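Local coordinates for outer membrane protein SusF (Bacteroides thetaiotaomicron, PDB 4FE9) that binds starch at the bacterial cell surface through its carbohydrate-binding modules, ahead of starch transport into the periplasm for degradation, at residues Leu113-Asn118 and Asn134-Thr139; Ile51-Ser56 and Thr83-Phe88; Gly25-Thr30 and Glu127-Val132; Ala107-Glu112 and Asp246-Arg251. One frame throughout, in Å; residues are numbered along the deposited sequence.

Interaction 1 (Leu113-Asn118 and Asn134-Thr139)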
loop_
_atom_site.group_PDB
_atom_site.type_symbol
_atom_site.label_atom_id
_atom_site.label_comp_id
_atom_site.label_asym_id
_atom_site.label_seq_id
_atom_site.Cartn_x
_atom_site.Cartn_y
_atom_site.Cartn_z
ATOM N N LEU A 113 22.495 3.058 -13.629
ATOM C CA LEU A 113 22.783 1.657 -13.483
ATOM C C LEU A 113 24.214 1.498 -12.943
ATOM O O LEU A 113 25.174 1.869 -13.605
ATOM C CB LEU A 113 22.689 0.975 -14.826
ATOM C CG LEU A 113 21.343 1.037 -15.553
ATOM C CD1 LEU A 113 21.503 0.586 -17.003
ATOM C CD2 LEU A 113 20.336 0.150 -14.799
ATOM N N LYS A 114 24.328 0.818 -11.813
ATOM C CA LYS A 114 25.584 0.458 -11.243
ATOM C C LYS A 114 25.927 -0.996 -11.639
ATOM O O LYS A 114 25.110 -1.889 -11.498
ATOM C CB LYS A 114 25.507 0.655 -9.727
ATOM C CG LYS A 114 26.707 0.207 -8.934
ATOM C CD LYS A 114 26.531 0.613 -7.440
ATOM C CE LYS A 114 26.592 -0.606 -6.497
ATOM N NZ LYS A 114 25.322 -1.410 -6.518
ATOM N N ILE A 115 27.030 -1.147 -12.359
ATOM C CA ILE A 115 27.448 -2.437 -12.919
ATOM C C ILE A 115 28.542 -3.045 -12.073
ATOM O O ILE A 115 29.565 -2.413 -11.812
ATOM C CB ILE A 115 27.963 -2.275 -14.331
ATOM C CG1 ILE A 115 26.917 -1.545 -15.173
ATOM C CG2 ILE A 115 28.293 -3.616 -14.938
ATOM C CD1 ILE A 115 27.426 -1.049 -16.453
ATOM N N SER A 116 28.283 -4.231 -11.559
ATOM C CA SER A 116 29.244 -4.951 -10.728
ATOM C C SER A 116 29.673 -6.214 -11.452
ATOM O O SER A 116 28.844 -7.108 -11.657
ATOM C CB SER A 116 28.571 -5.341 -9.405
ATOM O OG SER A 116 29.519 -5.586 -8.394
ATOM N N ILE A 117 30.946 -6.284 -11.869
ATOM C CA ILE A 117 31.479 -7.482 -12.539
ATOM C C ILE A 117 32.426 -8.256 -11.627
ATOM O O ILE A 117 33.358 -7.684 -11.058
ATOM C CB ILE A 117 32.228 -7.143 -13.829
ATOM C CG1 ILE A 117 31.316 -6.365 -14.794
ATOM C CG2 ILE A 117 32.693 -8.431 -14.505
ATOM C CD1 ILE A 117 32.023 -5.833 -16.012
ATOM N N ASN A 118 32.061 -9.484 -11.328
ATOM C CA ASN A 118 32.900 -10.354 -10.510
ATOM C C ASN A 118 33.626 -11.304 -11.462
ATOM O O ASN A 118 32.979 -12.125 -12.155
ATOM C CB ASN A 118 32.011 -11.138 -9.508
ATOM C CG ASN A 118 32.808 -12.025 -8.570
ATOM O OD1 ASN A 118 33.792 -12.690 -8.970
ATOM N ND2 ASN A 118 32.341 -12.121 -7.346
ATOM N N ASN A 134 36.425 -2.842 -9.125
ATOM C CA ASN A 134 35.521 -1.779 -8.682
ATOM C C ASN A 134 34.183 -1.909 -9.436
ATOM O O ASN A 134 34.134 -2.539 -10.467
ATOM C CB ASN A 134 36.149 -0.426 -9.011
ATOM C CG ASN A 134 36.634 -0.358 -10.452
ATOM O OD1 ASN A 134 37.282 -1.280 -10.931
ATOM N ND2 ASN A 134 36.159 0.620 -11.183
ATOM N N GLU A 135 33.172 -1.153 -9.008
ATOM C CA GLU A 135 31.955 -0.938 -9.802
ATOM C C GLU A 135 32.067 0.257 -10.739
ATOM O O GLU A 135 32.852 1.149 -10.503
ATOM C CB GLU A 135 30.771 -0.747 -8.863
ATOM C CG GLU A 135 30.772 -1.752 -7.758
ATOM C CD GLU A 135 29.568 -1.632 -6.838
ATOM O OE1 GLU A 135 29.196 -0.487 -6.485
ATOM O OE2 GLU A 135 28.991 -2.688 -6.467
ATOM N N VAL A 136 31.259 0.272 -11.802
ATOM C CA VAL A 136 31.181 1.424 -12.691
ATOM C C VAL A 136 29.698 1.770 -12.965
ATOM O O VAL A 136 28.804 0.990 -12.591
ATOM C CB VAL A 136 31.913 1.165 -14.031
ATOM C CG1 VAL A 136 33.417 0.816 -13.771
ATOM C CG2 VAL A 136 31.249 0.055 -14.808
ATOM N N SER A 137 29.457 2.953 -13.560
ATOM C CA SER A 137 28.092 3.568 -13.669
ATOM C C SER A 137 27.860 3.864 -15.106
ATOM O O SER A 137 28.749 4.393 -15.772
ATOM C CB SER A 137 28.017 4.927 -12.952
ATOM O OG SER A 137 28.083 4.776 -11.573
ATOM N N ILE A 138 26.636 3.595 -15.573
ATOM C CA ILE A 138 26.128 4.216 -16.766
ATOM C C ILE A 138 24.680 4.664 -16.491
ATOM O O ILE A 138 24.137 4.441 -15.379
ATOM C CB ILE A 138 26.142 3.235 -17.971
ATOM C CG1 ILE A 138 25.175 2.087 -17.714
ATOM C CG2 ILE A 138 27.591 2.666 -18.224
ATOM C CD1 ILE A 138 24.833 1.341 -18.953
ATOM N N THR A 139 24.104 5.380 -17.443
ATOM C CA THR A 139 22.693 5.727 -17.369
ATOM C C THR A 139 21.977 5.429 -18.663
ATOM O O THR A 139 22.615 5.237 -19.709
ATOM C CB THR A 139 22.515 7.182 -17.073
ATOM O OG1 THR A 139 22.917 7.952 -18.223
ATOM C CG2 THR A 139 23.335 7.577 -15.824
HETATM O O HOH W 1 32.223 -3.790 -12.006
HETATM O O HOH W 2 33.472 -5.077 -10.167
#

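Interaction 2 (Ile51-Ser56 and Thr83-Phe88)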
loop_
_atom_site.group_PDB
_atom_site.type_symbol
_atom_site.label_atom_id
_atom_site.label_comp_id
_atom_site.label_asym_id
_atom_site.label_seq_id
_atom_site.Cartn_x
_atom_site.Cartn_y
_atom_site.Cartn_z
ATOM N N ILE A 51 29.052 -1.669 -22.357
ATOM C CA ILE A 51 28.724 -0.987 -21.120
ATOM C C ILE A 51 29.887 -0.873 -20.126
ATOM O O ILE A 51 29.836 -0.065 -19.188
ATOM C CB ILE A 51 27.462 -1.560 -20.461
ATOM C CG1 ILE A 51 27.677 -3.014 -20.068
ATOM C CG2 ILE A 51 26.280 -1.444 -21.410
ATOM C CD1 ILE A 51 26.531 -3.577 -19.206
ATOM N N ALA A 52 30.934 -1.665 -20.339
ATOM C CA ALA A 52 32.058 -1.665 -19.444
ATOM C C ALA A 52 33.278 -2.297 -20.119
ATOM O O ALA A 52 33.161 -2.939 -21.175
ATOM C CB ALA A 52 31.715 -2.386 -18.125
ATOM N N LYS A 53 34.451 -2.060 -19.547
ATOM C CA LYS A 53 35.699 -2.579 -20.112
ATOM C C LYS A 53 36.623 -2.933 -18.959
ATOM O O LYS A 53 36.632 -2.245 -17.955
ATOM C CB LYS A 53 36.345 -1.520 -21.010
ATOM C CG LYS A 53 37.623 -1.956 -21.716
ATOM C CD LYS A 53 38.177 -0.787 -22.592
ATOM C CE LYS A 53 39.529 -1.145 -23.251
ATOM N NZ LYS A 53 39.597 -2.583 -23.562
ATOM N N LEU A 54 37.282 -4.095 -19.042
ATOM C CA LEU A 54 38.384 -4.400 -18.139
ATOM C C LEU A 54 39.646 -3.729 -18.620
ATOM O O LEU A 54 40.110 -3.994 -19.715
ATOM C CB LEU A 54 38.620 -5.923 -18.040
ATOM C CG LEU A 54 39.887 -6.292 -17.261
ATOM C CD1 LEU A 54 39.720 -5.869 -15.818
ATOM C CD2 LEU A 54 40.145 -7.767 -17.354
ATOM N N SER A 55 40.107 -2.752 -17.873
ATOM C CA SER A 55 41.186 -1.895 -18.350
ATOM C C SER A 55 42.539 -2.454 -17.960
ATOM O O SER A 55 43.483 -2.384 -18.728
ATOM C CB SER A 55 41.036 -0.487 -17.804
ATOM O OG SER A 55 39.979 0.165 -18.498
ATOM N N SER A 56 42.630 -2.976 -16.741
ATOM C CA SER A 56 43.873 -3.551 -16.275
ATOM C C SER A 56 43.605 -4.532 -15.153
ATOM O O SER A 56 42.547 -4.520 -14.530
ATOM C CB SER A 56 44.823 -2.451 -15.781
ATOM O OG SER A 56 44.300 -1.859 -14.603
ATOM N N THR A 83 34.258 -9.224 -25.331
ATOM C CA THR A 83 35.019 -9.329 -26.581
ATOM C C THR A 83 36.461 -9.759 -26.274
ATOM O O THR A 83 36.864 -9.797 -25.100
ATOM C CB THR A 83 35.064 -8.028 -27.317
ATOM O OG1 THR A 83 35.863 -7.088 -26.578
ATOM C CG2 THR A 83 33.645 -7.465 -27.527
ATOM N N GLU A 84 37.274 -9.905 -27.320
ATOM C CA GLU A 84 38.668 -10.338 -27.141
ATOM C C GLU A 84 39.462 -9.293 -26.380
ATOM O O GLU A 84 40.378 -9.623 -25.637
ATOM C CB GLU A 84 39.328 -10.609 -28.487
ATOM C CG GLU A 84 39.107 -12.042 -28.992
ATOM C CD GLU A 84 39.998 -12.397 -30.193
ATOM O OE1 GLU A 84 39.565 -13.234 -31.026
ATOM O OE2 GLU A 84 41.140 -11.857 -30.283
ATOM N N ASP A 85 39.033 -8.041 -26.504
ATOM C CA ASP A 85 39.644 -6.928 -25.809
ATOM C C ASP A 85 38.983 -6.640 -24.449
ATOM O O ASP A 85 39.214 -5.592 -23.848
ATOM C CB ASP A 85 39.578 -5.677 -26.682
ATOM C CG ASP A 85 40.923 -5.004 -26.816
ATOM O OD1 ASP A 85 41.357 -4.327 -25.835
ATOM O OD2 ASP A 85 41.635 -5.321 -27.805
ATOM N N HIS A 86 38.181 -7.582 -23.970
ATOM C CA HIS A 86 37.588 -7.488 -22.633
ATOM C C HIS A 86 36.660 -6.272 -22.502
ATOM O O HIS A 86 36.503 -5.714 -21.423
ATOM C CB HIS A 86 38.682 -7.497 -21.542
ATOM C CG HIS A 86 39.522 -8.740 -21.543
ATOM N ND1 HIS A 86 40.814 -8.761 -22.022
ATOM C CD2 HIS A 86 39.211 -10.029 -21.244
ATOM C CE1 HIS A 86 41.280 -9.998 -21.976
ATOM N NE2 HIS A 86 40.317 -10.793 -21.541
ATOM N N VAL A 87 35.905 -6.015 -23.560
ATOM C CA VAL A 87 34.741 -5.137 -23.487
ATOM C C VAL A 87 33.459 -5.944 -23.303
ATOM O O VAL A 87 33.312 -7.002 -23.884
ATOM C CB VAL A 87 34.626 -4.244 -24.767
ATOM C CG1 VAL A 87 33.442 -3.320 -24.660
ATOM C CG2 VAL A 87 35.894 -3.457 -24.962
ATOM N N PHE A 88 32.629 -5.514 -22.359
ATOM C CA PHE A 88 31.377 -6.197 -22.014
ATOM C C PHE A 88 30.203 -5.619 -22.779
ATOM O O PHE A 88 29.993 -4.384 -22.806
ATOM C CB PHE A 88 31.131 -6.117 -20.500
ATOM C CG PHE A 88 32.203 -6.774 -19.693
ATOM C CD1 PHE A 88 32.101 -8.134 -19.364
ATOM C CD2 PHE A 88 33.421 -6.140 -19.496
ATOM C CE1 PHE A 88 33.164 -8.804 -18.755
ATOM C CE2 PHE A 88 34.487 -6.801 -18.874
ATOM C CZ PHE A 88 34.357 -8.137 -18.514
#

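Interaction 3 (Gly25-Thr30 and Glu127-Val132)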
loop_
_atom_site.group_PDB
_atom_site.type_symbol
_atom_site.label_atom_id
_atom_site.label_comp_id
_atom_site.label_asym_id
_atom_site.label_seq_id
_atom_site.Cartn_x
_atom_site.Cartn_y
_atom_site.Cartn_z
ATOM N N GLY A 25 47.830 -12.677 -0.990
ATOM C CA GLY A 25 48.086 -13.203 -2.388
ATOM C C GLY A 25 47.048 -12.712 -3.423
ATOM O O GLY A 25 46.907 -13.311 -4.504
ATOM N N GLN A 26 46.420 -11.549 -3.139
ATOM C CA GLN A 26 45.134 -11.172 -3.744
ATOM C C GLN A 26 45.273 -10.313 -5.053
ATOM O O GLN A 26 46.145 -9.432 -5.156
ATOM C CB GLN A 26 44.276 -10.438 -2.722
ATOM C CG GLN A 26 43.575 -9.260 -3.301
ATOM C CD GLN A 26 43.129 -8.286 -2.247
ATOM O OE1 GLN A 26 43.041 -8.632 -1.068
ATOM N NE2 GLN A 26 42.829 -7.051 -2.662
ATOM N N LEU A 27 44.428 -10.594 -6.039
ATOM C CA LEU A 27 44.544 -9.938 -7.346
ATOM C C LEU A 27 43.512 -8.845 -7.509
ATOM O O LEU A 27 42.426 -8.923 -6.939
ATOM C CB LEU A 27 44.410 -10.952 -8.465
ATOM C CG LEU A 27 45.342 -12.176 -8.392
ATOM C CD1 LEU A 27 45.269 -12.926 -9.696
ATOM C CD2 LEU A 27 46.799 -11.766 -8.080
ATOM N N THR A 28 43.870 -7.786 -8.235
ATOM C CA THR A 28 42.925 -6.725 -8.488
ATOM C C THR A 28 42.616 -6.554 -9.973
ATOM O O THR A 28 43.342 -7.030 -10.829
ATOM C CB THR A 28 43.332 -5.367 -7.839
ATOM O OG1 THR A 28 44.595 -4.967 -8.326
ATOM C CG2 THR A 28 43.394 -5.488 -6.313
ATOM N N ALA A 29 41.457 -5.994 -10.255
ATOM C CA ALA A 29 41.126 -5.592 -11.623
ATOM C C ALA A 29 40.581 -4.184 -11.593
ATOM O O ALA A 29 39.952 -3.787 -10.619
ATOM C CB ALA A 29 40.107 -6.539 -12.219
ATOM N N THR A 30 40.741 -3.471 -12.694
ATOM C CA THR A 30 40.153 -2.151 -12.818
ATOM C C THR A 30 39.254 -2.126 -14.000
ATOM O O THR A 30 39.637 -2.539 -15.082
ATOM C CB THR A 30 41.230 -1.057 -12.968
ATOM O OG1 THR A 30 42.045 -1.055 -11.796
ATOM C CG2 THR A 30 40.576 0.335 -13.132
ATOM N N GLU A 127 42.625 -23.246 -13.291
ATOM C CA GLU A 127 42.314 -22.722 -11.951
ATOM C C GLU A 127 41.843 -21.291 -12.082
ATOM O O GLU A 127 42.477 -20.470 -12.792
ATOM C CB GLU A 127 43.553 -22.784 -11.054
ATOM C CG GLU A 127 43.310 -22.466 -9.589
ATOM C CD GLU A 127 44.638 -22.104 -8.846
ATOM O OE1 GLU A 127 45.728 -22.552 -9.312
ATOM O OE2 GLU A 127 44.595 -21.275 -7.900
ATOM N N GLY A 128 40.730 -20.989 -11.419
ATOM C CA GLY A 128 40.199 -19.627 -11.386
ATOM C C GLY A 128 40.681 -18.911 -10.136
ATOM O O GLY A 128 40.581 -19.445 -9.038
ATOM N N ILE A 129 41.313 -17.754 -10.318
ATOM C CA ILE A 129 41.716 -16.943 -9.190
ATOM C C ILE A 129 40.932 -15.648 -9.184
ATOM O O ILE A 129 40.881 -14.962 -10.182
ATOM C CB ILE A 129 43.244 -16.651 -9.229
ATOM C CG1 ILE A 129 44.015 -17.968 -9.107
ATOM C CG2 ILE A 129 43.648 -15.748 -8.100
ATOM C CD1 ILE A 129 45.069 -18.129 -10.187
ATOM N N GLN A 130 40.315 -15.348 -8.041
ATOM C CA GLN A 130 39.367 -14.243 -7.889
ATOM C C GLN A 130 40.047 -12.873 -8.157
ATOM O O GLN A 130 41.165 -12.620 -7.681
ATOM C CB GLN A 130 38.810 -14.275 -6.458
ATOM C CG GLN A 130 37.939 -13.143 -6.091
ATOM C CD GLN A 130 36.564 -13.248 -6.735
ATOM O OE1 GLN A 130 35.818 -14.217 -6.494
ATOM N NE2 GLN A 130 36.251 -12.303 -7.622
ATOM N N LEU A 131 39.424 -12.047 -8.990
ATOM C CA LEU A 131 39.824 -10.616 -9.114
ATOM C C LEU A 131 38.942 -9.717 -8.277
ATOM O O LEU A 131 37.716 -9.862 -8.281
ATOM C CB LEU A 131 39.813 -10.170 -10.595
ATOM C CG LEU A 131 40.574 -11.104 -11.547
ATOM C CD1 LEU A 131 40.296 -10.826 -12.989
ATOM C CD2 LEU A 131 42.088 -11.119 -11.275
ATOM N N VAL A 132 39.551 -8.857 -7.464
ATOM C CA VAL A 132 38.781 -7.838 -6.743
ATOM C C VAL A 132 38.783 -6.521 -7.543
ATOM O O VAL A 132 39.858 -5.944 -7.820
ATOM C CB VAL A 132 39.333 -7.582 -5.291
ATOM C CG1 VAL A 132 38.503 -6.506 -4.592
ATOM C CG2 VAL A 132 39.336 -8.870 -4.468
HETATM O O HOH W 3 42.834 -12.923 -5.609
#

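Interaction 4 (Ala107-Glu112 and Asp246-Arg251)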
loop_
_atom_site.group_PDB
_atom_site.type_symbol
_atom_site.label_atom_id
_atom_site.label_comp_id
_atom_site.label_asym_id
_atom_site.label_seq_id
_atom_site.Cartn_x
_atom_site.Cartn_y
_atom_site.Cartn_z
ATOM N N ALA A 107 8.911 5.163 -17.088
ATOM C CA ALA A 107 8.963 6.624 -17.219
ATOM C C ALA A 107 10.223 7.019 -18.041
ATOM O O ALA A 107 11.295 6.403 -17.880
ATOM C CB ALA A 107 9.016 7.248 -15.862
ATOM N N SER A 108 10.111 8.049 -18.895
ATOM C CA SER A 108 11.238 8.436 -19.723
ATOM C C SER A 108 12.193 9.376 -18.977
ATOM O O SER A 108 12.402 10.525 -19.385
ATOM C CB SER A 108 10.770 9.069 -21.007
ATOM O OG SER A 108 11.866 9.325 -21.865
ATOM N N VAL A 109 12.809 8.843 -17.936
ATOM C CA VAL A 109 13.682 9.594 -17.022
ATOM C C VAL A 109 15.099 8.958 -17.093
ATOM O O VAL A 109 15.230 7.716 -17.209
ATOM C CB VAL A 109 13.132 9.450 -15.547
ATOM C CG1 VAL A 109 14.125 10.006 -14.537
ATOM C CG2 VAL A 109 11.757 10.164 -15.417
ATOM N N VAL A 110 16.144 9.767 -16.930
ATOM C CA VAL A 110 17.528 9.210 -16.887
ATOM C C VAL A 110 17.752 8.314 -15.646
ATOM O O VAL A 110 17.602 8.760 -14.508
ATOM C CB VAL A 110 18.601 10.321 -16.934
ATOM C CG1 VAL A 110 19.988 9.712 -16.885
ATOM C CG2 VAL A 110 18.427 11.170 -18.194
ATOM N N ARG A 111 17.998 7.029 -15.882
ATOM C CA ARG A 111 18.138 6.058 -14.783
ATOM C C ARG A 111 19.598 5.655 -14.638
ATOM O O ARG A 111 20.237 5.260 -15.603
ATOM C CB ARG A 111 17.302 4.784 -15.065
ATOM C CG ARG A 111 15.809 5.046 -15.217
ATOM C CD ARG A 111 15.211 5.529 -13.904
ATOM N NE ARG A 111 13.751 5.460 -13.974
ATOM C CZ ARG A 111 12.933 6.022 -13.094
ATOM N NH1 ARG A 111 13.429 6.758 -12.082
ATOM N NH2 ARG A 111 11.611 5.845 -13.217
ATOM N N GLU A 112 20.087 5.678 -13.421
ATOM C CA GLU A 112 21.419 5.194 -13.148
ATOM C C GLU A 112 21.473 3.643 -13.017
ATOM O O GLU A 112 20.628 3.020 -12.367
ATOM C CB GLU A 112 21.944 5.816 -11.879
ATOM C CG GLU A 112 23.258 5.237 -11.459
ATOM C CD GLU A 112 24.136 6.268 -10.766
ATOM O OE1 GLU A 112 23.568 7.141 -10.059
ATOM O OE2 GLU A 112 25.375 6.256 -11.000
ATOM N N ASP A 246 -1.147 3.415 -13.579
ATOM C CA ASP A 246 -0.227 4.524 -13.304
ATOM C C ASP A 246 0.306 5.044 -14.622
ATOM O O ASP A 246 1.053 4.344 -15.339
ATOM C CB ASP A 246 0.911 4.003 -12.404
ATOM C CG ASP A 246 1.955 5.065 -12.064
ATOM O OD1 ASP A 246 2.095 6.086 -12.817
ATOM O OD2 ASP A 246 2.727 4.804 -11.097
ATOM N N ALA A 247 -0.196 6.185 -15.043
ATOM C CA ALA A 247 0.082 6.673 -16.373
ATOM C C ALA A 247 1.376 7.519 -16.419
ATOM O O ALA A 247 1.637 8.217 -17.417
ATOM C CB ALA A 247 -1.095 7.481 -16.902
ATOM N N PHE A 248 2.182 7.444 -15.361
ATOM C CA PHE A 248 3.517 8.042 -15.389
ATOM C C PHE A 248 4.588 6.947 -15.478
ATOM O O PHE A 248 5.366 6.916 -16.437
ATOM C CB PHE A 248 3.747 8.919 -14.144
ATOM C CG PHE A 248 5.160 9.452 -14.026
ATOM C CD1 PHE A 248 5.616 10.437 -14.905
ATOM C CD2 PHE A 248 6.082 8.836 -13.164
ATOM C CE1 PHE A 248 6.940 10.887 -14.862
ATOM C CE2 PHE A 248 7.418 9.271 -13.112
ATOM C CZ PHE A 248 7.845 10.315 -13.967
ATOM N N ASN A 249 4.496 5.968 -14.572
ATOM C CA ASN A 249 5.320 4.747 -14.634
ATOM C C ASN A 249 4.839 3.680 -15.617
ATOM O O ASN A 249 5.598 2.789 -15.962
ATOM C CB ASN A 249 5.483 4.142 -13.252
ATOM C CG ASN A 249 6.136 5.090 -12.298
ATOM O OD1 ASN A 249 7.260 5.561 -12.553
ATOM N ND2 ASN A 249 5.376 5.536 -11.299
ATOM N N TYR A 250 3.626 3.859 -16.159
ATOM C CA TYR A 250 2.967 2.843 -17.065
ATOM C C TYR A 250 2.955 1.430 -16.505
ATOM O O TYR A 250 3.646 0.540 -16.999
ATOM C CB TYR A 250 3.541 2.878 -18.467
ATOM C CG TYR A 250 2.924 3.944 -19.294
ATOM C CD1 TYR A 250 3.266 5.287 -19.092
ATOM C CD2 TYR A 250 1.815 3.662 -20.088
ATOM C CE1 TYR A 250 2.560 6.320 -19.742
ATOM C CE2 TYR A 250 1.120 4.685 -20.755
ATOM C CZ TYR A 250 1.454 5.998 -20.532
ATOM O OH TYR A 250 0.812 6.974 -21.258
ATOM N N ARG A 251 2.265 1.273 -15.404
ATOM C CA ARG A 251 2.137 -0.009 -14.755
ATOM C C ARG A 251 0.668 -0.144 -14.392
ATOM O O ARG A 251 -0.011 0.873 -14.202
ATOM C CB ARG A 251 2.963 -0.029 -13.465
ATOM C CG ARG A 251 4.402 -0.605 -13.664
ATOM C CD ARG A 251 4.903 -1.359 -12.395
ATOM N NE ARG A 251 5.876 -2.373 -12.764
ATOM C CZ ARG A 251 5.731 -3.669 -12.547
ATOM N NH1 ARG A 251 4.754 -4.110 -11.774
ATOM N NH2 ARG A 251 6.676 -4.502 -12.944
HETATM O O HOH W 4 9.589 6.688 -11.232
#

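Interaction 1 (Leu113-Asn118 and Asn134-Thr139)
In the antiparallel beta hairpin of strands 111-122 and 128-141, Leu113 faces Ile138 and Ile115 faces Val136 as hydrogen-bonded pairs, with Lys114 and Ser137 forming the non-hydrogen-bonded pair between them. Leu113 N donates to Ile138 O at 2.8 Å, and Ile138 N returns a bond to Leu113 O. In the second pair, Ile115 N donates to Val136 O at 2.8 Å, while the return bond from Val136 N to Ile115 O is longer, 3.2 Å. Past this pair a water takes over between the strands: it accepts from Ile117 N at 2.8 Å and lies close to both Ile115 O and Asn134 O.

The apolar side chains all lie on one face of the sheet, turned to the interior of an immunoglobulin-like domain, where Ile51 of strand 48-57 and Leu95 of helix 92-102 pack against them. There Ile138 holds CG1 between its backbone N and carbonyl carbon (chi1 65°). Its CD1 lies 3.9 Å from Leu113 CD1, and its CG1 lies 4.1 Å from Ile115 CD1.

On the face that carries Lys114 and Ser137, the Lys114 chain runs obliquely across that of Glu135. Their salt bridge is long and its exact placement doubtful, and the firm partner of the ammonium is Glu74. Ser137 OG, on the same face, is hydrogen-bonded to Glu112.

Interaction 2 (Ile51-Ser56 and Thr83-Phe88)
Ala52 O is gripped twice by the facing segment: Phe88 N donates to it at 2.9 Å, and Val87 CA brings a CA-H...O contact at 3.6 Å. The Phe88 ring lies beside this group with its edge, CD2, near Ala52 O and CE2 near Leu54 N. His86 O is held in a similar way, by a hydrogen bond from Leu54 N at 3.0 Å and a CA-H...O contact from Lys53. Ile51 N to Phe88 O adds a third backbone bond.

These bonds join strand 48-57 to strand 87-91 antiparallel within the immunoglobulin-like N-terminal domain, with Lys53 and Val87 as a non-hydrogen-bonded pair. Phe88 and Leu54 face its interior, where Val67 and Ile117 touch Phe88, and Ala29 and Phe31 touch Leu54. Just ahead of strand 87-91, a type I beta turn runs from Thr83 to His86. Thr83 OG1 accepts from Val87 N at 3.2 Å, tying the turn to the start of that strand, and His86 sets its CB 3.8 Å from Leu54 CB.

Lys53 lies on the other face of the sheet. Its CG stands anti to the backbone N (chi1 -177°), 4.0 Å from Val87 CG2, and its ammonium makes a salt bridge to the turn, weak as a hydrogen bond, with NZ 3.4 Å from Asp85 OD1. An alanine in place of Lys53 would probably leave the Asp85 carboxylate without this cationic mate and open a gap beside Val87 CG2.

Interaction 3 (Gly25-Thr30 and Glu127-Val132)
Leu27 and Thr28 run beside Leu131 and Val132 in a parallel pairing of strand 27-33 with strand 128-141, the first and last long strands of the N-terminal immunoglobulin-like domain. This is reminiscent of the way strand A' lies along strand G in many immunoglobulin-like folds. The segment axes diverge by 49°, so direct pairing is short.

Two backbone hydrogen bonds carry it. Val132 N donates to Leu27 O at 2.9 Å in a bond that is almost straight (174° at the hydrogen). Ala29 N donates to Val132 O, also at 2.9 Å, and the same oxygen receives a CA-H...O contact from Thr28. Where the strands separate, a water bridges them, accepting from Leu27 N at 2.9 Å and donating to Gln130 O at 2.7 Å.

Apolar contacts lie on the face that carries Leu27 and Leu131. Leu27 CG, anti to its carbonyl carbon (chi1 -53°), stands 4.0 Å from Ile129 CG2. Its CD1 comes closer to that methyl, at 3.6 Å, while its CB rests against Leu131 CD2. Further along, Ala29 CB meets Leu131 CB at 4.0 Å. Leu54 of strand 48-57 touches Ala29, and Ala119 and Ala121 of strand 111-122 touch Leu131.

The amide of Gln130 folds back within its own strand. Its NE2 also bonds to Asn118 OD1, and it donates to Leu131 O at 2.9 Å, with that oxygen in the plane of the amide.

Interaction 4 (Ala107-Glu112 and Asp246-Arg251)
The Phe248 ring carries Ala107 CB over one face, 3.7 Å above its plane and offset toward the rim near CE2 and CZ, a CH-pi contact. Val109 comes to the same ring obliquely, its CG2 4.2 Å from Phe248 CZ. A second flat group, the Arg111 guanidinium, has Val109 CB of its own segment over the centre of one face and a water in plane at its edge.

The contact joins two domains: the segment leading into strand 111-122 of the N-terminal immunoglobulin-like domain meets the Asx-turn loop between strands 241-246 and 251-256 of carbohydrate-binding module 1. No direct hydrogen bond links the two segments. Instead the edge water accepts from Arg111 NH2 at 3.0 Å and donates to Asn249 OD1 at 2.9 Å. That oxygen is also hydrogen-bonded to Ser105, and the backbones of Asn249 and Arg106 bond directly.

Asp246 shapes the loop. Its OD1 accepts from Phe248 N at 2.9 Å, nearly along the C-O axis, and from Asn249 N at 3.0 Å, from above the carboxylate plane. An alanine in place of Asn249 would probably break the water bridge to Arg111 and leave Asp246 OD2 without its amide donor. In that last bond Asn249 ND2 meets Asp246 OD2 at 2.8 Å on the syn side, with the oxygen in the plane of the amide.

Overall arrangement
Interactions 1, 2 and 3 belong to one mixed sheet of the N-terminal immunoglobulin-like domain, their centres 13 to 18 Å apart. Interactions 1 and 3 share strand 128-141, and strands 48-57 and 27-33, used by 2 and 3, are neighbours. Interactions 1 and 2 meet in the interior, where Ile117 CD1 lies 3.8 Å from Phe88 CD2. Along the chain, interaction 2 falls between the segments of interaction 3, which joins the domain's ends; interaction 1 falls between those of interaction 4, and the segments of 1 and 3 alternate. Interaction 4, centred about 38 Å from interaction 3 and 21 Å from interaction 1, uses the loop that runs into strand 111-122 and links this domain to the first starch-binding module.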